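PDB 5NV9: Sodium/sialic acid symporter SiaT from Proteus mirabilis, which couples the uptake of the sialic acid N-acetylneuraminic acid across the inner membrane to the inward flow of sodium ions down their gradient. Local coordinates for residues Y11-G16 against A329-A334; N349-C354 against K378-V383. All blocks are in the same frame, centred on the assembly; numbering follows the deposited sequence.

Interaction 1. Residues Y11-G16 against A329-A334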
ATOM      1  N   TYR A  11      12.795 -23.804  -5.495  1.00 27.92           N
ATOM      2  CA  TYR A  11      12.921 -22.982  -6.663  1.00 29.11           C
ATOM      3  C   TYR A  11      11.871 -23.207  -7.716  1.00 26.88           C
ATOM      4  O   TYR A  11      11.416 -22.243  -8.336  1.00 27.98           O
ATOM      5  CB  TYR A  11      14.366 -23.042  -7.285  1.00 32.47           C
ATOM      6  CG  TYR A  11      15.278 -21.971  -6.719  1.00 34.04           C
ATOM      7  CD1 TYR A  11      14.996 -20.646  -6.941  1.00 39.99           C
ATOM      8  CD2 TYR A  11      16.389 -22.276  -5.948  1.00 38.29           C
ATOM      9  CE1 TYR A  11      15.784 -19.641  -6.420  1.00 43.76           C
ATOM     10  CE2 TYR A  11      17.192 -21.272  -5.412  1.00 39.89           C
ATOM     11  CZ  TYR A  11      16.876 -19.954  -5.664  1.00 43.91           C
ATOM     12  OH  TYR A  11      17.616 -18.889  -5.177  1.00 53.47           O
ATOM     13  N   ALA A  12      11.527 -24.466  -8.004  1.00 26.30           N
ATOM     14  CA  ALA A  12      10.632 -24.732  -9.093  1.00 25.93           C
ATOM     15  C   ALA A  12       9.246 -24.199  -8.757  1.00 26.55           C
ATOM     16  O   ALA A  12       8.506 -23.817  -9.651  1.00 27.16           O
ATOM     17  CB  ALA A  12      10.578 -26.229  -9.396  1.00 26.37           C
ATOM     18  N   VAL A  13       8.881 -24.219  -7.467  1.00 27.09           N
ATOM     19  CA  VAL A  13       7.616 -23.644  -7.029  1.00 28.67           C
ATOM     20  C   VAL A  13       7.635 -22.140  -7.258  1.00 27.45           C
ATOM     21  O   VAL A  13       6.688 -21.572  -7.822  1.00 26.97           O
ATOM     22  CB  VAL A  13       7.359 -23.910  -5.548  1.00 27.92           C
ATOM     23  CG1 VAL A  13       6.127 -23.158  -5.098  1.00 28.58           C
ATOM     24  CG2 VAL A  13       7.181 -25.393  -5.306  1.00 27.22           C
ATOM     25  N   LEU A  14       8.739 -21.515  -6.882  1.00 28.64           N
ATOM     26  CA  LEU A  14       8.888 -20.075  -7.068  1.00 28.32           C
ATOM     27  C   LEU A  14       8.783 -19.688  -8.559  1.00 29.37           C
ATOM     28  O   LEU A  14       8.053 -18.744  -8.902  1.00 25.84           O
ATOM     29  CB  LEU A  14      10.206 -19.578  -6.508  1.00 29.13           C
ATOM     30  CG  LEU A  14      10.482 -18.086  -6.811  1.00 30.12           C
ATOM     31  CD1 LEU A  14       9.382 -17.222  -6.200  1.00 30.37           C
ATOM     32  CD2 LEU A  14      11.860 -17.701  -6.273  1.00 31.39           C
ATOM     33  N   PHE A  15       9.464 -20.434  -9.424  1.00 30.11           N
ATOM     34  CA  PHE A  15       9.467 -20.124 -10.862  1.00 30.53           C
ATOM     35  C   PHE A  15       8.191 -20.489 -11.573  1.00 28.52           C
ATOM     36  O   PHE A  15       7.841 -19.871 -12.568  1.00 27.65           O
ATOM     37  CB  PHE A  15      10.681 -20.724 -11.549  1.00 32.30           C
ATOM     38  CG  PHE A  15      11.913 -19.895 -11.381  1.00 37.96           C
ATOM     39  CD1 PHE A  15      12.641 -19.938 -10.219  1.00 43.53           C
ATOM     40  CD2 PHE A  15      12.309 -19.022 -12.376  1.00 44.68           C
ATOM     41  CE1 PHE A  15      13.773 -19.163 -10.060  1.00 45.33           C
ATOM     42  CE2 PHE A  15      13.433 -18.240 -12.227  1.00 47.23           C
ATOM     43  CZ  PHE A  15      14.168 -18.309 -11.063  1.00 47.50           C
ATOM     44  N   GLY A  16       7.476 -21.478 -11.062  1.00 28.84           N
ATOM     45  CA  GLY A  16       6.106 -21.706 -11.495  1.00 28.87           C
ATOM     46  C   GLY A  16       5.187 -20.519 -11.198  1.00 26.30           C
ATOM     47  O   GLY A  16       4.371 -20.106 -12.051  1.00 25.45           O
ATOM     48  N   ALA A 329       8.006 -24.548   1.676  1.00 23.05           N
ATOM     49  CA  ALA A 329       8.877 -23.458   1.842  1.00 24.55           C
ATOM     50  C   ALA A 329       8.978 -22.598   0.560  1.00 24.80           C
ATOM     51  O   ALA A 329       8.962 -21.343   0.597  1.00 22.48           O
ATOM     52  CB  ALA A 329      10.240 -23.943   2.329  1.00 27.32           C
ATOM     53  N   GLY A 330       9.002 -23.246  -0.578  1.00 23.98           N
ATOM     54  CA  GLY A 330       9.065 -22.545  -1.843  1.00 23.49           C
ATOM     55  C   GLY A 330       7.791 -21.771  -2.170  1.00 24.19           C
ATOM     56  O   GLY A 330       7.836 -20.680  -2.831  1.00 25.51           O
ATOM     57  N   LEU A 331       6.666 -22.319  -1.707  1.00 22.19           N
ATOM     58  CA  LEU A 331       5.383 -21.662  -1.830  1.00 23.67           C
ATOM     59  C   LEU A 331       5.194 -20.380  -0.909  1.00 23.31           C
ATOM     60  O   LEU A 331       4.543 -19.407  -1.303  1.00 21.82           O
ATOM     61  CB  LEU A 331       4.277 -22.685  -1.580  1.00 23.71           C
ATOM     62  CG  LEU A 331       2.875 -22.152  -1.680  1.00 25.31           C
ATOM     63  CD1 LEU A 331       2.501 -21.894  -3.089  1.00 27.63           C
ATOM     64  CD2 LEU A 331       1.866 -23.117  -1.103  1.00 30.29           C
ATOM     65  N   ILE A 332       5.735 -20.426   0.309  1.00 23.85           N
ATOM     66  CA  ILE A 332       5.776 -19.263   1.222  1.00 23.17           C
ATOM     67  C   ILE A 332       6.660 -18.158   0.688  1.00 22.03           C
ATOM     68  O   ILE A 332       6.300 -17.003   0.756  1.00 22.66           O
ATOM     69  CB  ILE A 332       6.263 -19.686   2.603  1.00 26.99           C
ATOM     70  CG1 ILE A 332       5.289 -20.722   3.214  1.00 29.71           C
ATOM     71  CG2 ILE A 332       6.354 -18.476   3.550  1.00 29.44           C
ATOM     72  CD1 ILE A 332       3.834 -20.297   3.197  1.00 30.71           C
ATOM     73  N   ILE A 333       7.809 -18.495   0.124  1.00 21.31           N
ATOM     74  CA  ILE A 333       8.594 -17.537  -0.621  1.00 22.49           C
ATOM     75  C   ILE A 333       7.832 -16.938  -1.800  1.00 20.05           C
ATOM     76  O   ILE A 333       7.910 -15.741  -1.998  1.00 21.72           O
ATOM     77  CB  ILE A 333       9.938 -18.085  -1.092  1.00 23.41           C
ATOM     78  CG1 ILE A 333      10.877 -18.438   0.061  1.00 28.12           C
ATOM     79  CG2 ILE A 333      10.657 -17.114  -1.999  1.00 25.34           C
ATOM     80  CD1 ILE A 333      10.582 -17.871   1.423  1.00 30.66           C
ATOM     81  N   ALA A 334       7.108 -17.743  -2.568  1.00 21.03           N
ATOM     82  CA  ALA A 334       6.296 -17.203  -3.637  1.00 21.30           C
ATOM     83  C   ALA A 334       5.245 -16.242  -3.062  1.00 22.66           C
ATOM     84  O   ALA A 334       4.932 -15.247  -3.716  1.00 22.67           O
ATOM     85  CB  ALA A 334       5.649 -18.306  -4.434  1.00 20.85           C
TER

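Interaction 2. Residues N349-C354 against K378-V383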
ATOM      1  N   ASN A 349       1.270   1.023 -12.373  1.00 20.65           N
ATOM      2  CA  ASN A 349       0.114   1.394 -13.159  1.00 21.60           C
ATOM      3  C   ASN A 349      -0.542   2.723 -12.719  1.00 19.14           C
ATOM      4  O   ASN A 349      -0.940   3.529 -13.570  1.00 18.29           O
ATOM      5  CB  ASN A 349      -0.913   0.291 -13.188  1.00 22.46           C
ATOM      6  CG  ASN A 349      -2.090   0.628 -14.091  1.00 23.38           C
ATOM      7  OD1 ASN A 349      -3.052   1.189 -13.616  1.00 25.75           O
ATOM      8  ND2 ASN A 349      -2.060   0.199 -15.353  1.00 21.73           N
ATOM      9  N   SER A 350      -0.643   2.950 -11.411  1.00 18.41           N
ATOM     10  CA  SER A 350      -1.250   4.191 -10.908  1.00 18.09           C
ATOM     11  C   SER A 350      -0.417   5.345 -11.193  1.00 18.27           C
ATOM     12  O   SER A 350      -0.949   6.434 -11.420  1.00 23.54           O
ATOM     13  CB  SER A 350      -1.549   4.097  -9.433  1.00 19.53           C
ATOM     14  OG  SER A 350      -2.555   3.109  -9.264  1.00 20.98           O
ATOM     15  N   ILE A 351       0.900   5.178 -11.060  1.00 19.89           N
ATOM     16  CA  ILE A 351       1.856   6.240 -11.450  1.00 19.08           C
ATOM     17  C   ILE A 351       1.640   6.630 -12.876  1.00 20.68           C
ATOM     18  O   ILE A 351       1.478   7.825 -13.201  1.00 24.26           O
ATOM     19  CB  ILE A 351       3.296   5.874 -11.226  1.00 19.13           C
ATOM     20  CG1 ILE A 351       3.619   5.901  -9.755  1.00 20.51           C
ATOM     21  CG2 ILE A 351       4.229   6.869 -11.936  1.00 21.16           C
ATOM     22  CD1 ILE A 351       4.841   5.066  -9.372  1.00 23.52           C
ATOM     23  N   SER A 352       1.611   5.656 -13.754  1.00 20.32           N
ATOM     24  CA  SER A 352       1.303   5.933 -15.180  1.00 18.88           C
ATOM     25  C   SER A 352      -0.073   6.484 -15.419  1.00 19.06           C
ATOM     26  O   SER A 352      -0.191   7.315 -16.289  1.00 19.96           O
ATOM     27  CB  SER A 352       1.518   4.738 -16.042  1.00 19.48           C
ATOM     28  OG  SER A 352       1.250   5.033 -17.401  1.00 21.37           O
ATOM     29  N   SER A 353      -1.125   6.091 -14.664  1.00 19.55           N
ATOM     30  CA  SER A 353      -2.424   6.691 -14.873  1.00 21.47           C
ATOM     31  C   SER A 353      -2.427   8.245 -14.528  1.00 24.84           C
ATOM     32  O   SER A 353      -3.036   9.047 -15.248  1.00 22.13           O
ATOM     33  CB  SER A 353      -3.516   5.967 -14.050  1.00 23.19           C
ATOM     34  OG  SER A 353      -3.404   6.295 -12.642  1.00 25.02           O
ATOM     35  N   CYS A 354      -1.807   8.602 -13.398  1.00 23.07           N
ATOM     36  CA  CYS A 354      -1.625   9.990 -12.988  1.00 22.16           C
ATOM     37  C   CYS A 354      -0.809  10.758 -14.004  1.00 22.66           C
ATOM     38  O   CYS A 354      -1.176  11.881 -14.401  1.00 27.00           O
ATOM     39  CB  CYS A 354      -0.918  10.033 -11.624  1.00 21.29           C
ATOM     40  SG  CYS A 354      -1.986   9.481 -10.269  1.00 26.61           S
ATOM     41  N   LYS A 378       2.005   3.091 -21.594  1.00 27.07           N
ATOM     42  CA  LYS A 378       2.998   2.020 -21.535  1.00 29.21           C
ATOM     43  C   LYS A 378       4.395   2.465 -21.160  1.00 28.21           C
ATOM     44  O   LYS A 378       5.050   1.841 -20.337  1.00 27.37           O
ATOM     45  CB  LYS A 378       3.042   1.259 -22.847  1.00 31.76           C
ATOM     46  CG  LYS A 378       1.873   0.307 -22.972  1.00 35.40           C
ATOM     47  CD  LYS A 378       1.816  -0.355 -24.340  1.00 42.11           C
ATOM     48  CE  LYS A 378       2.863  -1.453 -24.490  1.00 47.09           C
ATOM     49  NZ  LYS A 378       2.479  -2.721 -23.778  1.00 52.55           N
ATOM     50  N   LEU A 379       4.848   3.534 -21.785  1.00 28.88           N
ATOM     51  CA  LEU A 379       6.189   4.083 -21.574  1.00 27.19           C
ATOM     52  C   LEU A 379       6.465   4.425 -20.120  1.00 27.31           C
ATOM     53  O   LEU A 379       7.521   4.111 -19.582  1.00 22.95           O
ATOM     54  CB  LEU A 379       6.308   5.356 -22.405  1.00 31.03           C
ATOM     55  CG  LEU A 379       7.676   6.022 -22.394  1.00 34.70           C
ATOM     56  CD1 LEU A 379       8.793   5.045 -22.785  1.00 34.45           C
ATOM     57  CD2 LEU A 379       7.623   7.245 -23.293  1.00 38.93           C
ATOM     58  N   VAL A 380       5.480   5.018 -19.450  1.00 25.46           N
ATOM     59  CA  VAL A 380       5.707   5.455 -18.095  1.00 27.09           C
ATOM     60  C   VAL A 380       5.833   4.285 -17.113  1.00 26.59           C
ATOM     61  O   VAL A 380       6.509   4.386 -16.099  1.00 25.49           O
ATOM     62  CB  VAL A 380       4.658   6.482 -17.650  1.00 25.38           C
ATOM     63  CG1 VAL A 380       4.803   6.797 -16.172  1.00 26.25           C
ATOM     64  CG2 VAL A 380       4.806   7.734 -18.462  1.00 25.34           C
ATOM     65  N   ILE A 381       5.196   3.167 -17.410  1.00 27.84           N
ATOM     66  CA  ILE A 381       5.485   1.953 -16.644  1.00 27.57           C
ATOM     67  C   ILE A 381       6.987   1.551 -16.708  1.00 25.31           C
ATOM     68  O   ILE A 381       7.617   1.312 -15.704  1.00 24.36           O
ATOM     69  CB  ILE A 381       4.470   0.845 -16.960  1.00 27.62           C
ATOM     70  CG1 ILE A 381       3.147   1.266 -16.256  1.00 28.00           C
ATOM     71  CG2 ILE A 381       4.967  -0.482 -16.381  1.00 26.31           C
ATOM     72  CD1 ILE A 381       1.966   0.656 -16.843  1.00 32.15           C
ATOM     73  N   ILE A 382       7.586   1.595 -17.869  1.00 27.21           N
ATOM     74  CA  ILE A 382       9.005   1.332 -17.963  1.00 28.11           C
ATOM     75  C   ILE A 382       9.883   2.353 -17.264  1.00 24.22           C
ATOM     76  O   ILE A 382      10.819   1.995 -16.595  1.00 27.48           O
ATOM     77  CB  ILE A 382       9.466   1.263 -19.412  1.00 30.17           C
ATOM     78  CG1 ILE A 382       8.585   0.309 -20.181  1.00 34.95           C
ATOM     79  CG2 ILE A 382      10.923   0.852 -19.438  1.00 32.51           C
ATOM     80  CD1 ILE A 382       8.249  -0.964 -19.450  1.00 38.84           C
ATOM     81  N   VAL A 383       9.610   3.623 -17.449  1.00 25.35           N
ATOM     82  CA  VAL A 383      10.443   4.660 -16.877  1.00 28.01           C
ATOM     83  C   VAL A 383      10.365   4.659 -15.333  1.00 27.86           C
ATOM     84  O   VAL A 383      11.369   4.633 -14.622  1.00 27.97           O
ATOM     85  CB  VAL A 383      10.065   6.044 -17.439  1.00 28.51           C
ATOM     86  CG1 VAL A 383      10.914   7.092 -16.761  1.00 29.22           C
ATOM     87  CG2 VAL A 383      10.249   6.082 -18.949  1.00 29.71           C
TER

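Interaction 1. Residues Y11-G16 against A329-A334
The carbonyl oxygen G330 O takes the helical bond from A334 N at 3.0 Å, and the residues at both ends of this bond also meet helix 8-29: V13 lies against G330, L14 against A334. The two transmembrane helices run in roughly the same direction, their axes 34° apart and closing to 7.7 Å. G330 has no side chain, and the V13 side chain fills the place in front of it. With CG1 anti to the backbone N (chi1 173°), V13 lays this methyl against the peptide joining G330 to L331, 3.5 Å from L331 N, and CG1 also touches L331 CB at 4.0 Å. L14 reaches across with a single branch to A334, one turn beyond G330 on helix 328-361: CD1 sits 4.0 Å from A334 CA and 4.3 Å from A334 CB, and makes a looser contact with I333 CG2 at 4.4 Å. A334 also meets Y17 of helix 8-29, which continues the seam, while N10, near the start of that helix, accepts through OD1 a weak hydrogen bond from G330 N. Between the segments, methyls of V13 and L14 thus meet backbone atoms of G330 and L331, A334, and the aliphatic side chains of L331 and I333. Helix 8-29 therefore packs on helix 328-361 of this LeuT-fold symporter here by shape and apolar contact.

Interaction 2. Residues N349-C354 against K378-V383
S352 points its side chain at V380 and I381, where two consecutive transmembrane helices of the LeuT fold, 328-361 and 370-398, pack with their directions 128° apart. S352 CB lies 3.8 Å from I381 CG1 and 3.9 Å from V380 CG1, so the small side chain is received between the two branched ones. V380 also faces the opposing helix: CG1, anti to the backbone N (chi1 173°), comes alongside the S352 backbone at 3.7 Å from S352 CA and also touches I351 CG2, at 4.3 Å. I381 starts out beside the contact and its end bends in, bringing CD1 to 4.2 Å from N349 CA. The S352 hydroxyl passes over V380 CB and hydrogen-bonds A377 O, one turn earlier on the second helix. N349 sets out with CB pointing away from that helix, yet its ND2 still passes I381 CD1; its OD1 accepts from Q259 NE2, and its side chain lies about 7 Å from a bound sodium ion, near the sodium ligands S345 and S346. On the side of the helix turned from V380, S350 O receives C354 N and S353 OG from one face of its plane, with S353 OG 2.7 Å from S350 O.

In the fold
Helix 328-361 takes part in both interactions, which follow one another along it with centres 29 Å apart and no direct touch. Both are largely buried. Interaction 1, its centre about 23 Å from the centre of the chain, pairs the start of the helix with helix 8-29, distant in sequence; interaction 2, its centre about 17 Å from that of the chain, joins it to the next helix. Between them lie sodium ligands A339, S342, S343, S345 and S346. Across both pairs of segments the contacts are packing without hydrogen bonds. Glycine, alanine and aliphatic methyls make interaction 1, whereas the serines and asparagine of 349-354 take polar partners from outside the two segments or within their own helix.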